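Local coordinates for protein cytokinin riboside 5'-monophosphate phosphoribohydrolase (Corynebacterium glutamicum, PDB 5ZBL) that is a two-subunit enzyme of the SLOG clan, built on a Rossmann-like alpha/beta fold with a parallel central sheet flanked by helices, at residues E68-I73 against K86-E91; A112-A117 against D145-P150. All coordinates share one frame; numbering follows the deposited sequence.

Interaction 1: residues E68-I73 against K86-E91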
loop_
_atom_site.group_PDB
_atom_site.type_symbol
_atom_site.label_atom_id
_atom_site.label_comp_id
_atom_site.label_asym_id
_atom_site.label_seq_id
_atom_site.Cartn_x
_atom_site.Cartn_y
_atom_site.Cartn_z
ATOM N N GLU A 68 20.380 -18.614 3.685
ATOM C CA GLU A 68 19.054 -19.242 3.750
ATOM C C GLU A 68 17.999 -18.220 3.259
ATOM O O GLU A 68 18.118 -17.029 3.490
ATOM C CB GLU A 68 18.757 -19.708 5.186
ATOM C CG GLU A 68 19.802 -20.656 5.800
ATOM C CD GLU A 68 19.706 -20.779 7.321
ATOM O OE1 GLU A 68 18.598 -20.984 7.843
ATOM O OE2 GLU A 68 20.745 -20.672 8.021
ATOM N N ALA A 69 16.972 -18.705 2.582
ATOM C CA ALA A 69 15.888 -17.882 2.115
ATOM C C ALA A 69 14.572 -18.479 2.621
ATOM O O ALA A 69 14.248 -19.634 2.311
ATOM C CB ALA A 69 15.909 -17.798 0.594
ATOM N N PHE A 70 13.830 -17.693 3.407
ATOM C CA PHE A 70 12.487 -18.094 3.868
ATOM C C PHE A 70 11.360 -17.405 3.123
ATOM O O PHE A 70 11.278 -16.182 3.062
ATOM C CB PHE A 70 12.363 -17.835 5.360
ATOM C CG PHE A 70 13.403 -18.559 6.145
ATOM C CD1 PHE A 70 13.198 -19.888 6.534
ATOM C CD2 PHE A 70 14.605 -17.951 6.457
ATOM C CE1 PHE A 70 14.163 -20.583 7.256
ATOM C CE2 PHE A 70 15.573 -18.645 7.185
ATOM C CZ PHE A 70 15.346 -19.960 7.576
ATOM N N GLY A 71 10.481 -18.209 2.563
ATOM C CA GLY A 71 9.318 -17.710 1.821
ATOM C C GLY A 71 8.040 -17.889 2.630
ATOM O O GLY A 71 7.920 -18.846 3.390
ATOM N N VAL A 72 7.100 -16.964 2.435
ATOM C CA VAL A 72 5.761 -16.975 3.030
ATOM C C VAL A 72 4.761 -16.672 1.885
ATOM O O VAL A 72 4.770 -15.595 1.296
ATOM C CB VAL A 72 5.626 -15.965 4.199
ATOM C CG1 VAL A 72 4.306 -16.143 4.946
ATOM C CG2 VAL A 72 6.762 -16.149 5.178
ATOM N N ILE A 73 3.914 -17.660 1.596
ATOM C CA ILE A 73 2.990 -17.655 0.491
ATOM C C ILE A 73 1.644 -18.155 0.987
ATOM O O ILE A 73 1.552 -18.681 2.082
ATOM C CB ILE A 73 3.574 -18.540 -0.626
ATOM C CG1 ILE A 73 2.904 -18.250 -1.965
ATOM C CG2 ILE A 73 3.486 -20.024 -0.273
ATOM C CD1 ILE A 73 3.720 -18.748 -3.142
ATOM N N LYS A 86 13.016 -24.486 -4.110
ATOM C CA LYS A 86 14.304 -24.782 -3.485
ATOM C C LYS A 86 14.739 -23.810 -2.390
ATOM O O LYS A 86 15.926 -23.657 -2.137
ATOM C CB LYS A 86 15.391 -24.892 -4.559
ATOM C CG LYS A 86 14.959 -25.649 -5.823
ATOM C CD LYS A 86 16.104 -25.830 -6.821
ATOM C CE LYS A 86 15.922 -27.084 -7.670
ATOM N NZ LYS A 86 16.189 -28.307 -6.844
ATOM N N LEU A 87 13.775 -23.205 -1.703
ATOM C CA LEU A 87 14.020 -22.407 -0.500
ATOM C C LEU A 87 14.359 -23.257 0.709
ATOM O O LEU A 87 13.937 -24.410 0.815
ATOM C CB LEU A 87 12.809 -21.554 -0.138
ATOM C CG LEU A 87 12.231 -20.705 -1.259
ATOM C CD1 LEU A 87 10.909 -20.100 -0.799
ATOM C CD2 LEU A 87 13.256 -19.679 -1.725
ATOM N N THR A 88 15.089 -22.654 1.643
ATOM C CA THR A 88 15.322 -23.259 2.951
ATOM C C THR A 88 13.988 -23.685 3.582
ATOM O O THR A 88 13.873 -24.755 4.181
ATOM C CB THR A 88 16.017 -22.248 3.897
ATOM O OG1 THR A 88 17.061 -21.544 3.187
ATOM C CG2 THR A 88 16.535 -22.921 5.184
ATOM N N GLU A 89 12.984 -22.821 3.450
ATOM C CA GLU A 89 11.626 -23.147 3.857
ATOM C C GLU A 89 10.612 -22.303 3.066
ATOM O O GLU A 89 10.851 -21.136 2.791
ATOM C CB GLU A 89 11.476 -22.832 5.335
ATOM C CG GLU A 89 10.411 -23.604 6.079
ATOM C CD GLU A 89 10.536 -23.358 7.587
ATOM O OE1 GLU A 89 11.551 -23.801 8.197
ATOM O OE2 GLU A 89 9.647 -22.682 8.156
ATOM N N LEU A 90 9.468 -22.901 2.761
ATOM C CA LEU A 90 8.354 -22.213 2.200
ATOM C C LEU A 90 7.174 -22.427 3.142
ATOM O O LEU A 90 6.693 -23.523 3.269
ATOM C CB LEU A 90 8.069 -22.709 0.769
ATOM C CG LEU A 90 6.819 -22.134 0.049
ATOM C CD1 LEU A 90 6.810 -20.613 0.138
ATOM C CD2 LEU A 90 6.737 -22.598 -1.405
ATOM N N GLU A 91 6.738 -21.362 3.814
ATOM C CA GLU A 91 5.553 -21.409 4.679
ATOM C C GLU A 91 4.288 -21.050 3.872
ATOM O O GLU A 91 4.215 -19.945 3.326
ATOM C CB GLU A 91 5.694 -20.441 5.846
ATOM C CG GLU A 91 6.996 -20.634 6.583
ATOM C CD GLU A 91 7.036 -19.981 7.959
ATOM O OE1 GLU A 91 6.012 -19.449 8.426
ATOM O OE2 GLU A 91 8.120 -20.007 8.593
#

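Interaction 2: residues A112-A117 against D145-P150. With PO4 (phosphate ion), chain G.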
loop_
_atom_site.group_PDB
_atom_site.type_symbol
_atom_site.label_atom_id
_atom_site.label_comp_id
_atom_site.label_asym_id
_atom_site.label_seq_id
_atom_site.Cartn_x
_atom_site.Cartn_y
_atom_site.Cartn_z
ATOM N N ALA A 112 12.506 -2.449 0.655
ATOM C CA ALA A 112 11.663 -2.403 -0.503
ATOM C C ALA A 112 12.595 -2.097 -1.686
ATOM O O ALA A 112 13.305 -1.066 -1.689
ATOM C CB ALA A 112 10.548 -1.373 -0.344
ATOM N N MET A 113 12.626 -3.049 -2.619
ATOM C CA MET A 113 13.358 -2.929 -3.853
ATOM C C MET A 113 12.351 -2.505 -4.917
ATOM O O MET A 113 11.153 -2.539 -4.695
ATOM C CB MET A 113 13.974 -4.276 -4.227
ATOM C CG MET A 113 14.857 -4.924 -3.152
ATOM S SD MET A 113 16.073 -6.109 -3.816
ATOM C CE MET A 113 15.085 -7.089 -4.931
ATOM N N PRO A 114 12.836 -2.155 -6.111
ATOM C CA PRO A 114 11.891 -1.882 -7.173
ATOM C C PRO A 114 10.842 -2.976 -7.335
ATOM O O PRO A 114 11.113 -4.161 -7.118
ATOM C CB PRO A 114 12.776 -1.836 -8.410
ATOM C CG PRO A 114 14.062 -1.280 -7.865
ATOM C CD PRO A 114 14.228 -1.954 -6.547
ATOM N N GLY A 115 9.648 -2.553 -7.713
ATOM C CA GLY A 115 8.540 -3.458 -7.923
ATOM C C GLY A 115 7.322 -2.655 -8.245
ATOM O O GLY A 115 7.388 -1.442 -8.384
ATOM N N GLY A 116 6.215 -3.370 -8.352
ATOM C CA GLY A 116 4.927 -2.828 -8.693
ATOM C C GLY A 116 4.050 -2.525 -7.498
ATOM O O GLY A 116 4.538 -2.192 -6.402
ATOM N N ALA A 117 2.743 -2.665 -7.730
ATOM C CA ALA A 117 1.716 -2.291 -6.764
ATOM C C ALA A 117 1.782 -3.090 -5.467
ATOM O O ALA A 117 1.613 -2.532 -4.386
ATOM C CB ALA A 117 0.335 -2.427 -7.393
ATOM N N ASP A 145 18.878 3.124 -9.240
ATOM C CA ASP A 145 18.686 4.093 -10.338
ATOM C C ASP A 145 17.654 5.229 -10.014
ATOM O O ASP A 145 16.885 5.694 -10.869
ATOM C CB ASP A 145 18.337 3.335 -11.612
ATOM C CG ASP A 145 18.393 4.215 -12.868
ATOM O OD1 ASP A 145 19.331 5.052 -12.993
ATOM O OD2 ASP A 145 17.490 4.053 -13.732
ATOM N N GLY A 146 17.665 5.662 -8.756
ATOM C CA GLY A 146 16.707 6.620 -8.242
ATOM C C GLY A 146 15.250 6.174 -8.354
ATOM O O GLY A 146 14.372 7.021 -8.453
ATOM N N PHE A 147 14.997 4.860 -8.311
ATOM C CA PHE A 147 13.632 4.311 -8.371
ATOM C C PHE A 147 12.636 4.936 -7.386
ATOM O O PHE A 147 11.484 5.207 -7.714
ATOM C CB PHE A 147 13.669 2.810 -8.107
ATOM C CG PHE A 147 12.334 2.172 -8.154
ATOM C CD1 PHE A 147 11.557 2.089 -7.007
ATOM C CD2 PHE A 147 11.857 1.646 -9.327
ATOM C CE1 PHE A 147 10.300 1.535 -7.045
ATOM C CE2 PHE A 147 10.614 1.053 -9.370
ATOM C CZ PHE A 147 9.830 1.013 -8.243
ATOM N N TRP A 148 13.074 5.111 -6.163
ATOM C CA TRP A 148 12.176 5.602 -5.158
ATOM C C TRP A 148 12.077 7.126 -5.130
ATOM O O TRP A 148 11.275 7.655 -4.399
ATOM C CB TRP A 148 12.540 5.041 -3.793
ATOM C CG TRP A 148 12.355 3.623 -3.720
ATOM C CD1 TRP A 148 13.325 2.686 -3.662
ATOM C CD2 TRP A 148 11.114 2.933 -3.679
ATOM N NE1 TRP A 148 12.774 1.445 -3.584
ATOM C CE2 TRP A 148 11.412 1.558 -3.599
ATOM C CE3 TRP A 148 9.771 3.342 -3.666
ATOM C CZ2 TRP A 148 10.420 0.571 -3.524
ATOM C CZ3 TRP A 148 8.768 2.364 -3.599
ATOM C CH2 TRP A 148 9.110 0.979 -3.516
ATOM N N GLN A 149 12.821 7.839 -5.966
ATOM C CA GLN A 149 12.825 9.310 -5.837
ATOM C C GLN A 149 11.440 9.973 -6.001
ATOM O O GLN A 149 11.096 10.868 -5.217
ATOM C CB GLN A 149 13.919 9.965 -6.708
ATOM C CG GLN A 149 15.349 9.651 -6.194
ATOM C CD GLN A 149 15.620 10.170 -4.800
ATOM O OE1 GLN A 149 15.181 11.246 -4.452
ATOM N NE2 GLN A 149 16.360 9.417 -4.004
ATOM N N PRO A 150 10.631 9.509 -6.974
ATOM C CA PRO A 150 9.311 10.118 -7.106
ATOM C C PRO A 150 8.339 9.874 -5.922
ATOM O O PRO A 150 7.511 10.729 -5.601
ATOM C CB PRO A 150 8.767 9.501 -8.408
ATOM C CG PRO A 150 9.981 8.987 -9.157
ATOM C CD PRO A 150 10.992 8.638 -8.115
HETATM P P PO4 G . 4.302 -6.618 -7.481
HETATM O O1 PO4 G . 4.940 -6.986 -8.789
HETATM O O2 PO4 G . 4.002 -7.889 -6.714
HETATM O O3 PO4 G . 5.265 -5.794 -6.662
HETATM O O4 PO4 G . 3.047 -5.873 -7.784
#

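Interaction 1: residues E68-I73 against K86-E91
Phe70, Gly71 and Val72 pair in parallel with Glu89, Leu90 and Glu91, which puts strand 69-74 beside the outermost strand 89-93 of the sheet. The two belong to a beta-alpha-beta unit of this Rossmann-like fold, with helix 75-79 in the connection, and their axes approach to 4.6 Å at an angle of 18°. Gly71 bonds with both its backbone polar atoms: its N donates to Glu89 O (3.0 Å) almost straight, at 179°, and its O accepts Glu91 N. Glu91 continues the ladder by accepting Ile73 N on its O. Ahead of this ladder a side chain takes over: Thr88 OG1, held beside its own backbone N (chi1 -43°), receives the N-H of Ala69 at 2.9 Å from Ala69 N.

Phe70, Glu89, Val72 and Glu91 share one face, where helix 96-106 packs against Val72 and Glu91. Glu91 OE1 forms a salt bridge with Arg102 of that helix. The Phe70 ring lies obliquely across its neighbours, with Thr88 CB over one face toward the rim and Glu89 CB at its edge, 3.6 Å from Phe70 CD1. Thr88 CG2 meets the same ring at CE1 and CZ. On the other face Leu87 lays CD1 against the bare backbone of Gly71, 3.9 Å from Gly71 CA, while its CD2 reaches Ala69 CB. Leu90 and Ile73 both touch Met78 of helix 75-79. Ile73 places CG2 between its backbone N and carbonyl carbon, the crowded position, and Leu90 CD1 presses on that methyl at 3.4 Å, tighter than ordinary van der Waals contact.

Interaction 2: residues A112-A117 against D145-P150
Ala112 O receives the indole N-H of Trp148 in a weak bond, 3.2 Å from Trp148 NE1 and bent to 128° at the hydrogen. The benzo side of the indole is also in contact: Met113 O sits at its edge, near the ring plane, 3.4 Å from Trp148 CZ2, and Ala112 CB touches the same carbon. Phe147, the preceding residue, has CG anti to its backbone N (chi1 -180°), and its ring receives Pro114 on one face. Pro114 CA stands over the middle of that ring, 3.7 Å from the centroid and 11° off the normal, a CH-pi contact, while Pro114 CB rests on CD2 and CE2. At the ring's edge Gly115 O lies 3.5 Å from Phe147 CZ. The two aromatics also meet each other, Phe147 CD1 standing 3.4 Å above the indole plane over its centre.

The loop reached by these rings joins strand 110-112 to helix 117-130 and carries the Pro-Gly-Gly-X-Gly-Thr sequence familiar from LOG-type proteins. Gly116 is the N-cap of the helix, and its N donates a weak bond to O3 of a phosphate ion, which Gly118 N, Thr119 OG1 and Ser19 N also bind. The helix N-terminus would be expected to favour such an anion. Across the contact, residues 146-149 form a type I turn leading into helix 149-160, with Gln149 N bonded to Gly146 O and Trp148 N to Asp143 OD1. The second subunit packs here too, its Phe163 on Pro114 and its Met154 on Phe147, and Arg161 of that subunit forms a salt bridge with Asp145 OD2.

In the fold
Interaction 1 closes before interaction 2 opens along the chain, and the two lie on opposite sides of the chain's centre, with their own centres 24 Å apart and nearest atoms about 12 Å apart. They do not touch, but one parallel sheet joins them: strands 69-74 and 89-93 form one end, and strands 44-47 and 12-16 lie between them and strand 110-112, whose loop enters interaction 2. Helix 96-106, which packs on the first contact, leads along the chain to that strand. Interaction 1 thus builds a sheet margin at which no other chain of the assembly touches residues 68-73 or 86-91, whereas interaction 2 lies at the subunit interface and beside the bound phosphate.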